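Local coordinates for protein lysine-sensitive aspartokinase 3 (Escherichia coli, PDB 2J0X) that catalyses the ATP-dependent phosphorylation of L-aspartate to 4-phospho-L-aspartate, the first step of lysine biosynthesis, and is allosterically inhibited by lysine, at residues G153-D158 with T194-G199; A303-Q308 with D354-T359; S338-T343 with A350-T355; D395-C400 with I418-S423; G408-F413 with Q441-N446. All coordinates share one frame; numbering follows the deposited sequence.

Overall arrangement
Contact 1 lies in the amino acid kinase part and borders the bound aspartate. Contacts 2 to 5 lie in the regulatory part required for homodimerization, and all four touch the second subunit. Contacts 1 and 2 have centres about 25 Å apart and do not touch. Contact 3 is the hairpin that holds the inhibitor lysine. Contact 2 joins it directly: the centres are about 9 Å apart and both include D354 and T355. Contact 4 is about 18 Å from contact 3 between centres and packs against it through C419. Contact 5 is the most distant from contact 1, about 42 Å between centres, and alternates along the chain with contact 4.

Contact 1 (G153-D158 with T194-G199); sequences GRAEPD and TTLGRG. With ASP (aspartic acid), chain C.
A155 and T195 are joined by the one hydrogen bond between 153-158 and 194-199. The donor is A155 N, and it lies 2.9 Å from T195 O. The bond is somewhat bent at the hydrogen (146°), although the donor approaches almost in line with the carbonyl. Next to it, G153 O and G197 N come close, but the angle is too poor for a bond.

Apolar packing lies beside this bond. A155 CB points toward 194-199 and meets T194 CB at 3.7 Å. L196 starts out pointing away from 153-158. With CG beside its backbone N (chi1 -53°) and an extended chi2, its CD2 branch returns to the loop. There CD2 lies 4.1 Å from A155 CB, and it also reaches P157 CD at 4.4 Å. Helix 200-211 closes over this patch, with Y203 against both P157 and L196.

Polar groups nearby draw on other parts of the kinase fold. D112 OD2 accepts a bond from G153 N and a weak one from T195 N, so one carboxylate oxygen serves both segments. T194 OG1 is hydrogen-bonded to T148 OG1.

The end of 194-199 belongs to the substrate site. G199 N donates to OXT of the bound aspartate at 3.2 Å. The R198 guanidinium lies obliquely near the same oxygen but is poorly ordered.

The chemistry is therefore divided. A backbone bond and the packing of A155, L196 and P157 probably hold the end of strand 193-195 against the loop. Further on, G199 N serves the main-chain carboxylate of the bound aspartate.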
# COMPACT_ATOMS: atom_id res chain seq x y z
N GLY A 153 -25.42 2.37 12.53
CA GLY A 153 -24.06 2.19 13.00
C GLY A 153 -23.17 3.31 12.49
O GLY A 153 -22.24 3.74 13.17
N ARG A 154 -23.48 3.78 11.29
CA ARG A 154 -22.74 4.84 10.62
C ARG A 154 -23.70 5.73 9.84
O ARG A 154 -23.47 6.02 8.66
CB ARG A 154 -21.72 4.25 9.63
CG ARG A 154 -20.51 3.58 10.25
CD ARG A 154 -19.26 4.40 9.98
NE ARG A 154 -19.08 4.65 8.55
CZ ARG A 154 -18.22 5.54 8.05
NH1 ARG A 154 -17.47 6.27 8.87
NH2 ARG A 154 -18.12 5.70 6.74
N ALA A 155 -24.79 6.16 10.47
CA ALA A 155 -25.78 7.00 9.79
C ALA A 155 -25.18 8.27 9.24
O ALA A 155 -24.40 8.94 9.91
CB ALA A 155 -26.92 7.33 10.73
N GLU A 156 -25.56 8.60 8.01
CA GLU A 156 -25.10 9.79 7.30
C GLU A 156 -26.07 10.95 7.57
O GLU A 156 -27.23 10.90 7.19
CB GLU A 156 -25.05 9.48 5.79
CG GLU A 156 -24.72 10.67 4.91
CD GLU A 156 -23.39 11.29 5.26
OE1 GLU A 156 -22.39 10.54 5.29
OE2 GLU A 156 -23.35 12.51 5.52
N PRO A 157 -25.59 12.01 8.22
CA PRO A 157 -26.51 13.12 8.49
C PRO A 157 -26.95 13.88 7.25
O PRO A 157 -26.15 14.16 6.36
CB PRO A 157 -25.71 13.99 9.46
CG PRO A 157 -24.31 13.84 8.93
CD PRO A 157 -24.22 12.34 8.64
N ASP A 158 -28.24 14.20 7.21
CA ASP A 158 -28.82 14.94 6.10
C ASP A 158 -28.71 16.41 6.49
O ASP A 158 -29.57 16.93 7.20
CB ASP A 158 -30.29 14.56 5.92
CG ASP A 158 -31.04 15.51 5.00
OD1 ASP A 158 -30.43 16.47 4.48
OD2 ASP A 158 -32.26 15.30 4.81
N THR A 194 -30.69 6.01 15.33
CA THR A 194 -29.46 5.75 14.58
C THR A 194 -28.28 6.38 15.29
O THR A 194 -28.47 7.25 16.14
CB THR A 194 -29.54 6.37 13.15
OG1 THR A 194 -29.73 7.79 13.23
CG2 THR A 194 -30.71 5.79 12.38
N THR A 195 -27.07 5.96 14.95
CA THR A 195 -25.86 6.53 15.55
C THR A 195 -24.92 6.97 14.43
O THR A 195 -25.07 6.56 13.28
CB THR A 195 -25.12 5.54 16.47
OG1 THR A 195 -24.56 4.47 15.70
CG2 THR A 195 -26.07 4.98 17.51
N LEU A 196 -23.93 7.79 14.76
CA LEU A 196 -23.01 8.32 13.77
C LEU A 196 -21.59 7.74 13.75
O LEU A 196 -20.70 8.33 13.13
CB LEU A 196 -22.94 9.82 13.93
CG LEU A 196 -24.31 10.49 13.89
CD1 LEU A 196 -24.21 11.95 14.32
CD2 LEU A 196 -24.88 10.36 12.49
N GLY A 197 -21.36 6.61 14.42
CA GLY A 197 -20.03 6.03 14.41
C GLY A 197 -19.05 6.79 15.27
O GLY A 197 -19.35 7.86 15.78
N ARG A 198 -17.86 6.23 15.43
CA ARG A 198 -16.81 6.82 16.26
C ARG A 198 -16.69 8.31 16.03
O ARG A 198 -16.69 8.75 14.89
CB ARG A 198 -15.48 6.12 15.95
CG ARG A 198 -14.25 6.76 16.58
CD ARG A 198 -13.07 5.80 16.62
NE ARG A 198 -13.34 4.65 17.50
CZ ARG A 198 -13.68 4.75 18.78
NH1 ARG A 198 -13.80 5.95 19.35
NH2 ARG A 198 -13.90 3.65 19.50
N GLY A 199 -16.61 9.07 17.12
CA GLY A 199 -16.48 10.51 17.02
C GLY A 199 -17.82 11.21 17.02
O GLY A 199 -17.90 12.44 17.11
N ASP C . -19.84 8.33 21.96
CA ASP C . -19.39 8.18 20.58
C ASP C . -18.24 7.13 20.55
O ASP C . -18.11 6.34 21.54
CB ASP C . -18.96 9.55 19.95
CG ASP C . -17.93 10.36 20.73
OD1 ASP C . -17.51 9.89 21.82
OD2 ASP C . -17.53 11.49 20.26
OXT ASP C . -17.45 7.11 19.53

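Contact 2 (A303-Q308 with D354-T359); sequences ALRRNQ and DTTGST
T355 OG1 lies at the edge of the R305 guanidinium, in its plane, 3.9 Å from R305 NH2. One face of the guanidinium carries Q308 OE1, offset toward the rim. T356 OG1 and D354 OD1 approach obliquely. The D354 carboxylate stands almost perpendicular to the guanidinium (87°). R305 NH2 and D354 OD1 form only a long salt bridge, 4.0 Å apart. The R305 chain bends at chi2 (-88°) and again at chi3, which carries NH2 across to 354-359. No hydrogen bond links the segments, only this long, probably weak ion pair and loose polar contacts. R305 NH1 makes another long, weak ion pair with E346 of the second subunit, whose H320 packs on D354 and T356.

The other carboxylate oxygen, D354 OD2, lies within hydrogen-bonding distance of S338 OG and receives a weak bond from G357 N. Q308 NE2 gives a weak bond to R306 O, 3.3 Å away, which may help to place the amide.

Strand 299-314 turns a corner at N307, where N307 and Q308 both face L386 of strand 379-393 in a G1 beta bulge. Helix 252-257 touches R305 and T356 through A252 and A256, and D340 of strand 338-344 packs on R305.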
# COMPACT_ATOMS: atom_id res chain seq x y z
N ALA A 303 5.78 16.34 15.31
CA ALA A 303 5.08 15.29 16.03
C ALA A 303 6.00 14.10 16.31
O ALA A 303 6.88 13.78 15.51
CB ALA A 303 3.88 14.84 15.22
N LEU A 304 5.79 13.45 17.45
CA LEU A 304 6.60 12.30 17.83
C LEU A 304 5.72 11.12 18.28
O LEU A 304 4.95 11.24 19.23
CB LEU A 304 7.57 12.69 18.95
CG LEU A 304 8.60 11.65 19.40
CD1 LEU A 304 9.57 11.39 18.26
CD2 LEU A 304 9.36 12.14 20.61
N ARG A 305 5.84 9.99 17.57
CA ARG A 305 5.11 8.76 17.88
C ARG A 305 6.23 7.75 18.06
O ARG A 305 6.85 7.33 17.09
CB ARG A 305 4.22 8.32 16.72
CG ARG A 305 3.05 9.26 16.40
CD ARG A 305 1.79 8.94 17.22
NE ARG A 305 1.18 7.67 16.84
CZ ARG A 305 0.68 7.39 15.64
NH1 ARG A 305 0.71 8.29 14.67
NH2 ARG A 305 0.15 6.19 15.40
N ARG A 306 6.50 7.37 19.30
CA ARG A 306 7.57 6.42 19.57
C ARG A 306 7.11 4.97 19.47
O ARG A 306 5.93 4.69 19.34
CB ARG A 306 8.18 6.73 20.93
CG ARG A 306 9.20 7.86 20.88
CD ARG A 306 9.44 8.51 22.25
NE ARG A 306 8.44 9.53 22.56
CZ ARG A 306 8.50 10.35 23.61
NH1 ARG A 306 9.52 10.28 24.45
NH2 ARG A 306 7.54 11.25 23.81
N ASN A 307 8.07 4.05 19.52
CA ASN A 307 7.80 2.62 19.45
C ASN A 307 6.87 2.19 18.32
O ASN A 307 5.80 1.63 18.55
CB ASN A 307 7.24 2.13 20.79
CG ASN A 307 8.26 2.21 21.90
OD1 ASN A 307 8.72 3.29 22.25
ND2 ASN A 307 8.63 1.05 22.46
N GLN A 308 7.30 2.45 17.09
CA GLN A 308 6.53 2.08 15.90
C GLN A 308 7.20 0.83 15.34
O GLN A 308 8.43 0.71 15.35
CB GLN A 308 6.57 3.21 14.88
CG GLN A 308 5.98 4.52 15.39
CD GLN A 308 4.46 4.50 15.47
OE1 GLN A 308 3.77 4.35 14.46
NE2 GLN A 308 3.94 4.66 16.68
N ASP A 354 -0.42 1.07 12.31
CA ASP A 354 -1.12 2.19 12.96
C ASP A 354 -1.67 1.62 14.27
O ASP A 354 -2.71 0.96 14.29
CB ASP A 354 -2.25 2.71 12.08
CG ASP A 354 -3.28 3.53 12.85
OD1 ASP A 354 -2.90 4.45 13.59
OD2 ASP A 354 -4.49 3.25 12.69
N THR A 355 -0.95 1.86 15.36
CA THR A 355 -1.36 1.33 16.66
C THR A 355 -2.71 1.82 17.15
O THR A 355 -3.40 1.11 17.88
CB THR A 355 -0.30 1.61 17.75
OG1 THR A 355 0.12 2.97 17.66
CG2 THR A 355 0.90 0.67 17.57
N THR A 356 -3.08 3.03 16.75
CA THR A 356 -4.35 3.61 17.17
C THR A 356 -5.56 2.93 16.51
O THR A 356 -6.54 2.62 17.19
CB THR A 356 -4.37 5.13 16.86
OG1 THR A 356 -3.36 5.79 17.63
CG2 THR A 356 -5.72 5.73 17.20
N GLY A 357 -5.48 2.69 15.21
CA GLY A 357 -6.59 2.06 14.52
C GLY A 357 -6.56 0.54 14.49
O GLY A 357 -7.26 -0.08 13.69
N SER A 358 -5.76 -0.06 15.37
CA SER A 358 -5.63 -1.52 15.47
C SER A 358 -6.05 -1.99 16.86
O SER A 358 -5.65 -1.40 17.86
CB SER A 358 -4.18 -1.93 15.23
OG SER A 358 -3.67 -1.35 14.04
N THR A 359 -6.84 -3.07 16.92
CA THR A 359 -7.31 -3.59 18.21
C THR A 359 -6.19 -3.98 19.17
O THR A 359 -5.28 -4.73 18.81
CB THR A 359 -8.24 -4.82 18.04
OG1 THR A 359 -7.61 -5.78 17.19
CG2 THR A 359 -9.58 -4.40 17.47

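Contact 3 (S338-T343 with A350-T355); sequences SVDLIT and ALTLDT. With LYS (lysine), chain F.
V339 overlaps L351, their side chains crossing at about a right angle. V339 CG2 meets L351 CD1 at 3.5 Å, with CG1 close by. I342 lies alongside L351 and points the same way, with I342 CG1 near L351 CB. F329 and L332 of helix 324-334 pack on V339 and L351. At the far end, T343 CG2 rests on A350 CB, and T343 and A350 exchange two backbone bonds.

The two strands form an antiparallel hairpin of the ACT domain, interrupted by a beta bulge. V339 pairs with L353, but I342 pairs with L351, so the register slips by one. T352 serves both residues of the bulge. D340 N donates to T352 O at 2.9 Å, nearly straight (170°). T352 OG1 sits between its own backbone N and carbonyl carbon (chi1 61°), where it accepts from L341 N at 3.0 Å. T352 N donates in turn to L341 O. With a valine in its place, L341 N would probably be left without this acceptor and the bulge would be less firmly set.

The bulge strand also holds the inhibitor lysine. V339 N donates to lysine OXT at 2.8 Å, and lysine N donates to V339 O and to S338 OG. Lysine NZ donates to D340 O, and D340 OD1 lies 3.5 Å from that nitrogen. The lysine is also hydrogen-bonded to S345 O and L325 N of the second subunit. Most of these bonds use backbone atoms, so recognition of lysine probably depends on the exact course of this bulged strand and on the dimer.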
# COMPACT_ATOMS: atom_id res chain seq x y z
N SER A 338 -4.32 -1.66 11.03
CA SER A 338 -4.41 -0.43 10.26
C SER A 338 -2.98 -0.04 9.89
O SER A 338 -2.09 0.01 10.74
CB SER A 338 -5.05 0.66 11.11
OG SER A 338 -5.24 1.84 10.34
N VAL A 339 -2.76 0.20 8.60
CA VAL A 339 -1.45 0.58 8.13
C VAL A 339 -1.30 2.09 8.21
O VAL A 339 -2.20 2.83 7.84
CB VAL A 339 -1.22 0.12 6.66
CG1 VAL A 339 0.13 0.58 6.16
CG2 VAL A 339 -1.32 -1.40 6.58
N ASP A 340 -0.16 2.55 8.73
CA ASP A 340 0.08 3.98 8.81
C ASP A 340 0.98 4.41 7.64
O ASP A 340 0.49 4.84 6.59
CB ASP A 340 0.75 4.34 10.15
CG ASP A 340 0.80 5.86 10.40
OD1 ASP A 340 0.03 6.61 9.78
OD2 ASP A 340 1.61 6.30 11.24
N LEU A 341 2.29 4.27 7.81
CA LEU A 341 3.23 4.66 6.77
C LEU A 341 3.52 3.53 5.78
O LEU A 341 3.44 2.34 6.11
CB LEU A 341 4.54 5.10 7.39
CG LEU A 341 4.49 6.19 8.45
CD1 LEU A 341 5.91 6.58 8.82
CD2 LEU A 341 3.74 7.39 7.92
N ILE A 342 3.86 3.91 4.55
CA ILE A 342 4.19 2.96 3.50
C ILE A 342 5.22 3.57 2.58
O ILE A 342 5.08 4.71 2.14
CB ILE A 342 2.96 2.60 2.65
CG1 ILE A 342 1.84 2.07 3.53
CG2 ILE A 342 3.35 1.57 1.58
CD1 ILE A 342 0.56 1.88 2.77
N THR A 343 6.28 2.82 2.31
CA THR A 343 7.35 3.24 1.41
C THR A 343 7.65 2.04 0.53
O THR A 343 7.53 0.90 0.97
CB THR A 343 8.63 3.61 2.17
OG1 THR A 343 9.62 4.05 1.24
CG2 THR A 343 9.18 2.40 2.90
N ALA A 350 7.81 -1.45 2.62
CA ALA A 350 7.92 -1.33 4.07
C ALA A 350 6.80 -0.46 4.62
O ALA A 350 6.54 0.63 4.11
CB ALA A 350 9.27 -0.73 4.47
N LEU A 351 6.14 -0.95 5.66
CA LEU A 351 5.05 -0.20 6.25
C LEU A 351 5.12 -0.28 7.76
O LEU A 351 5.78 -1.16 8.31
CB LEU A 351 3.70 -0.74 5.77
CG LEU A 351 3.28 -2.12 6.28
CD1 LEU A 351 1.91 -2.50 5.72
CD2 LEU A 351 4.30 -3.15 5.88
N THR A 352 4.46 0.66 8.44
CA THR A 352 4.42 0.69 9.89
C THR A 352 2.97 0.48 10.31
O THR A 352 2.05 0.92 9.62
CB THR A 352 4.89 2.04 10.46
OG1 THR A 352 4.04 3.09 10.00
CG2 THR A 352 6.32 2.31 10.03
N LEU A 353 2.78 -0.18 11.44
CA LEU A 353 1.44 -0.45 11.93
C LEU A 353 0.83 0.76 12.63
O LEU A 353 1.50 1.41 13.45
CB LEU A 353 1.50 -1.60 12.93
CG LEU A 353 2.31 -2.79 12.45
CD1 LEU A 353 2.59 -3.73 13.61
CD2 LEU A 353 1.55 -3.49 11.34
N ASP A 354 -0.42 1.07 12.31
CA ASP A 354 -1.12 2.19 12.96
C ASP A 354 -1.67 1.62 14.27
O ASP A 354 -2.71 0.96 14.29
CB ASP A 354 -2.25 2.71 12.08
CG ASP A 354 -3.28 3.53 12.85
OD1 ASP A 354 -2.90 4.45 13.59
OD2 ASP A 354 -4.49 3.25 12.69
N THR A 355 -0.95 1.86 15.36
CA THR A 355 -1.36 1.33 16.66
C THR A 355 -2.71 1.82 17.15
O THR A 355 -3.40 1.11 17.88
CB THR A 355 -0.30 1.61 17.75
OG1 THR A 355 0.12 2.97 17.66
CG2 THR A 355 0.90 0.67 17.57
N LYS F . -4.84 2.85 8.05
CA LYS F . -5.30 2.74 6.67
C LYS F . -5.53 1.27 6.29
O LYS F . -6.00 0.93 5.20
CB LYS F . -4.29 3.39 5.72
CG LYS F . -3.81 4.80 6.05
CD LYS F . -2.73 5.26 5.07
CE LYS F . -2.19 6.66 5.33
NZ LYS F . -1.32 6.77 6.55
OXT LYS F . -5.22 0.33 7.17

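Contact 4 (D395-C400 with I418-S423); sequences DLSKAC and ICYGAS
Y420 reaches across to the loop 395-400 with its hydroxyl end. Its CG is anti to the backbone N (chi1 172°), which extends the ring away from the strand toward L396 and S397. In the model Y420 OH donates to L396 O, which lies near the ring plane at the edge. The position of that carbonyl oxygen is less certain, so the details of this bond are doubtful.

S397 points its CB toward 418-423, and this CB is 3.2 Å from Y420 OH. S397 OG is likewise anti to the backbone N (chi1 173°), which puts it 3.5 Å from Y420 OH without a hydrogen bond. S397 CB also packs 3.9 Å from S423 O. The approach of S397 CB to the tyrosine ring is oblique. The L396 side chain is buried and packs on L298, while its carbonyl is the part at the ring edge.

Strand 417-420 lies at the border of the ACT-domain sheet within this chain. I418 and Y420 pair antiparallel with a strand of the second subunit, so the sheet continues through the dimer interface. Y420 thus takes part both in that pairing, through its backbone, and in the loop contact, through its ring. G421 has a positive phi at which a CB would press on the preceding carbonyl oxygen, and its own carbonyl oxygen bonds to R416 of the second subunit.

On the loop side, K398 points away from 418-423. A bend at chi3 brings its NZ to D395 OD1, forming a salt bridge of 3.6 Å. S423 CB points away from the loop, and S423 OG is hydrogen-bonded to H425 N. F407 meets the Y420 ring edge-to-face, and V402 and L427 also pack on the Y420 side chain.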
# COMPACT_ATOMS: atom_id res chain seq x y z
N ASP A 395 3.16 24.32 2.40
CA ASP A 395 3.93 24.40 1.17
C ASP A 395 5.15 23.49 1.13
O ASP A 395 6.09 23.75 0.39
CB ASP A 395 4.34 25.84 0.89
CG ASP A 395 3.21 26.64 0.27
OD1 ASP A 395 2.75 26.24 -0.82
OD2 ASP A 395 2.77 27.64 0.88
N LEU A 396 5.10 22.42 1.92
CA LEU A 396 6.18 21.44 2.00
C LEU A 396 6.30 20.62 0.72
O LEU A 396 7.22 19.81 0.58
CB LEU A 396 5.95 20.50 3.17
CG LEU A 396 5.97 21.19 4.52
CD1 LEU A 396 5.93 20.13 5.60
CD2 LEU A 396 7.21 22.04 4.65
N SER A 397 5.38 20.82 -0.21
CA SER A 397 5.42 20.09 -1.47
C SER A 397 4.72 20.86 -2.55
O SER A 397 3.71 21.52 -2.31
CB SER A 397 4.77 18.72 -1.32
OG SER A 397 4.68 18.07 -2.58
N LYS A 398 5.27 20.79 -3.76
CA LYS A 398 4.70 21.49 -4.90
C LYS A 398 4.91 20.67 -6.18
O LYS A 398 5.83 19.85 -6.26
CB LYS A 398 5.36 22.87 -5.03
CG LYS A 398 4.49 23.92 -5.70
CD LYS A 398 4.17 25.06 -4.75
CE LYS A 398 5.43 25.78 -4.29
NZ LYS A 398 5.12 26.95 -3.41
N ALA A 399 4.05 20.88 -7.17
CA ALA A 399 4.13 20.15 -8.43
C ALA A 399 5.50 20.22 -9.07
O ALA A 399 5.88 19.34 -9.84
CB ALA A 399 3.09 20.66 -9.40
N CYS A 400 6.24 21.28 -8.75
CA CYS A 400 7.58 21.50 -9.28
C CYS A 400 8.62 21.01 -8.28
O CYS A 400 9.83 21.20 -8.47
CB CYS A 400 7.78 22.99 -9.55
SG CYS A 400 7.45 24.06 -8.11
N ILE A 418 11.75 7.56 4.97
CA ILE A 418 11.21 8.87 4.65
C ILE A 418 9.94 8.74 3.84
O ILE A 418 9.86 7.93 2.91
CB ILE A 418 12.19 9.70 3.81
CG1 ILE A 418 13.47 9.95 4.59
CG2 ILE A 418 11.53 11.00 3.38
CD1 ILE A 418 14.49 10.73 3.82
N CYS A 419 8.95 9.54 4.20
CA CYS A 419 7.68 9.57 3.49
C CYS A 419 7.46 11.03 3.10
O CYS A 419 7.24 11.89 3.95
CB CYS A 419 6.54 9.09 4.38
SG CYS A 419 6.36 7.30 4.47
N TYR A 420 7.54 11.31 1.81
CA TYR A 420 7.38 12.67 1.34
C TYR A 420 6.69 12.73 -0.02
O TYR A 420 6.99 11.92 -0.90
CB TYR A 420 8.75 13.35 1.23
CG TYR A 420 8.66 14.70 0.57
CD1 TYR A 420 8.11 15.78 1.26
CD2 TYR A 420 9.00 14.87 -0.76
CE1 TYR A 420 7.90 17.00 0.63
CE2 TYR A 420 8.79 16.09 -1.41
CZ TYR A 420 8.23 17.15 -0.70
OH TYR A 420 7.99 18.35 -1.33
N GLY A 421 5.79 13.68 -0.21
CA GLY A 421 5.12 13.81 -1.49
C GLY A 421 3.62 13.64 -1.44
O GLY A 421 2.90 14.19 -2.27
N ALA A 422 3.15 12.87 -0.47
CA ALA A 422 1.72 12.65 -0.32
C ALA A 422 1.00 13.94 0.05
O ALA A 422 -0.04 14.26 -0.53
CB ALA A 422 1.48 11.59 0.74
N SER A 423 1.56 14.67 1.01
CA SER A 423 0.97 15.92 1.50
C SER A 423 1.91 17.12 1.52
O SER A 423 3.11 16.99 1.79
CB SER A 423 0.42 15.70 2.91
OG SER A 423 0.07 16.93 3.52

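Contact 5 (G408-F413 with Q441-N446); sequences GVLEPF and QKLHSN
F413 CG lies beside the backbone N, anti to the carbonyl carbon, at an unusual chi1 of -29°, and the ring reaches L443 and K442. K442 CG is anti to its backbone N (chi1 176°), which brings it to the ring at CE2 and CZ, the two side chains crossing obliquely. F413 CE1 meets L443 CD1 at 3.9 Å, also obliquely. K442 CB comes to the ring edge, near its plane, 4.0 Å from F413 CE2. One face of the ring carries P412 CG, offset toward the rim.

L410 to F413 form a type I beta turn. L410 points away at first, but its CD2 comes within 4.4 Å of L443 CD1. No hydrogen bond joins the segments; the contact is van der Waals packing. With an alanine at F413, L443 CD1 would probably face a gap and K442 CB and CG would lose their neighbour.

E411 forms a salt bridge with K404 of the second subunit. Within the ACT domain, the contact joins the loop after helix 404-407 to the C-terminal helix 433-447. The sheet lies behind both: L443 packs on L302 of strand 299-314, and L443 and L410 both pack on L391 of strand 379-393 and F429 of strand 426-432.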
# COMPACT_ATOMS: atom_id res chain seq x y z
N GLY A 408 17.04 20.23 3.88
CA GLY A 408 18.18 20.49 4.75
C GLY A 408 17.86 20.31 6.22
O GLY A 408 18.73 19.99 7.03
N VAL A 409 16.60 20.52 6.57
CA VAL A 409 16.16 20.40 7.94
C VAL A 409 16.49 19.04 8.56
O VAL A 409 16.78 18.96 9.75
CB VAL A 409 14.65 20.64 8.06
CG1 VAL A 409 14.30 22.03 7.53
CG2 VAL A 409 13.91 19.58 7.28
N LEU A 410 16.47 18.00 7.73
CA LEU A 410 16.73 16.63 8.19
C LEU A 410 18.15 16.13 7.92
O LEU A 410 18.42 14.93 7.99
CB LEU A 410 15.75 15.67 7.48
CG LEU A 410 14.31 16.11 7.15
CD1 LEU A 410 13.64 15.01 6.35
CD2 LEU A 410 13.52 16.38 8.41
N GLU A 411 19.06 17.04 7.62
CA GLU A 411 20.42 16.65 7.31
C GLU A 411 21.22 15.97 8.43
O GLU A 411 21.72 14.86 8.26
CB GLU A 411 21.20 17.86 6.82
CG GLU A 411 22.64 17.56 6.51
CD GLU A 411 23.41 18.79 6.12
OE1 GLU A 411 23.00 19.47 5.15
OE2 GLU A 411 24.43 19.08 6.78
N PRO A 412 21.35 16.64 9.58
CA PRO A 412 22.10 16.11 10.72
C PRO A 412 21.69 14.79 11.36
O PRO A 412 22.33 14.36 12.31
CB PRO A 412 22.04 17.26 11.72
CG PRO A 412 20.73 17.88 11.43
CD PRO A 412 20.72 17.92 9.93
N PHE A 413 20.67 14.13 10.83
CA PHE A 413 20.24 12.89 11.47
C PHE A 413 20.32 11.62 10.63
O PHE A 413 20.34 11.68 9.40
CB PHE A 413 18.83 13.05 11.98
CG PHE A 413 18.50 14.46 12.36
CD1 PHE A 413 18.05 15.36 11.40
CD2 PHE A 413 18.68 14.90 13.67
CE1 PHE A 413 17.78 16.68 11.74
CE2 PHE A 413 18.41 16.22 14.01
CZ PHE A 413 17.96 17.11 13.05
N GLN A 441 14.52 17.38 19.74
CA GLN A 441 15.07 18.56 20.40
C GLN A 441 15.84 19.45 19.46
O GLN A 441 15.67 20.67 19.48
CB GLN A 441 15.99 18.17 21.55
CG GLN A 441 15.31 17.42 22.65
CD GLN A 441 16.23 17.25 23.82
OE1 GLN A 441 17.41 16.93 23.65
NE2 GLN A 441 15.71 17.45 25.02
N LYS A 442 16.71 18.85 18.66
CA LYS A 442 17.52 19.64 17.73
C LYS A 442 16.68 20.24 16.61
O LYS A 442 16.82 21.41 16.28
CB LYS A 442 18.64 18.79 17.11
CG LYS A 442 19.42 19.57 16.06
CD LYS A 442 20.91 19.24 16.02
CE LYS A 442 21.65 20.24 15.12
NZ LYS A 442 23.13 20.00 15.02
N LEU A 443 15.80 19.43 16.04
CA LEU A 443 14.95 19.90 14.96
C LEU A 443 14.06 21.05 15.45
O LEU A 443 13.78 21.99 14.71
CB LEU A 443 14.10 18.74 14.45
CG LEU A 443 14.06 18.47 12.95
CD1 LEU A 443 14.02 16.98 12.71
CD2 LEU A 443 12.87 19.16 12.33
N HIS A 444 13.62 20.98 16.70
CA HIS A 444 12.77 22.03 17.22
C HIS A 444 13.56 23.29 17.43
O HIS A 444 13.12 24.38 17.05
CB HIS A 444 12.12 21.64 18.54
CG HIS A 444 11.12 22.64 19.02
ND1 HIS A 444 11.32 23.42 20.14
CD2 HIS A 444 9.92 23.01 18.52
CE1 HIS A 444 10.29 24.22 20.31
NE2 HIS A 444 9.42 23.99 19.34
N SER A 445 14.72 23.14 18.05
CA SER A 445 15.59 24.27 18.35
C SER A 445 15.80 25.18 17.15
O SER A 445 15.67 26.40 17.27
CB SER A 445 16.94 23.77 18.86
OG SER A 445 17.77 24.85 19.24
N ASN A 446 16.11 24.60 16.00
CA ASN A 446 16.37 25.36 14.80
C ASN A 446 15.14 25.83 14.03
O ASN A 446 15.23 26.75 13.22
CB ASN A 446 17.27 24.56 13.86
CG ASN A 446 17.57 25.30 12.56
OD1 ASN A 446 16.68 25.52 11.74
ND2 ASN A 446 18.83 25.68 12.37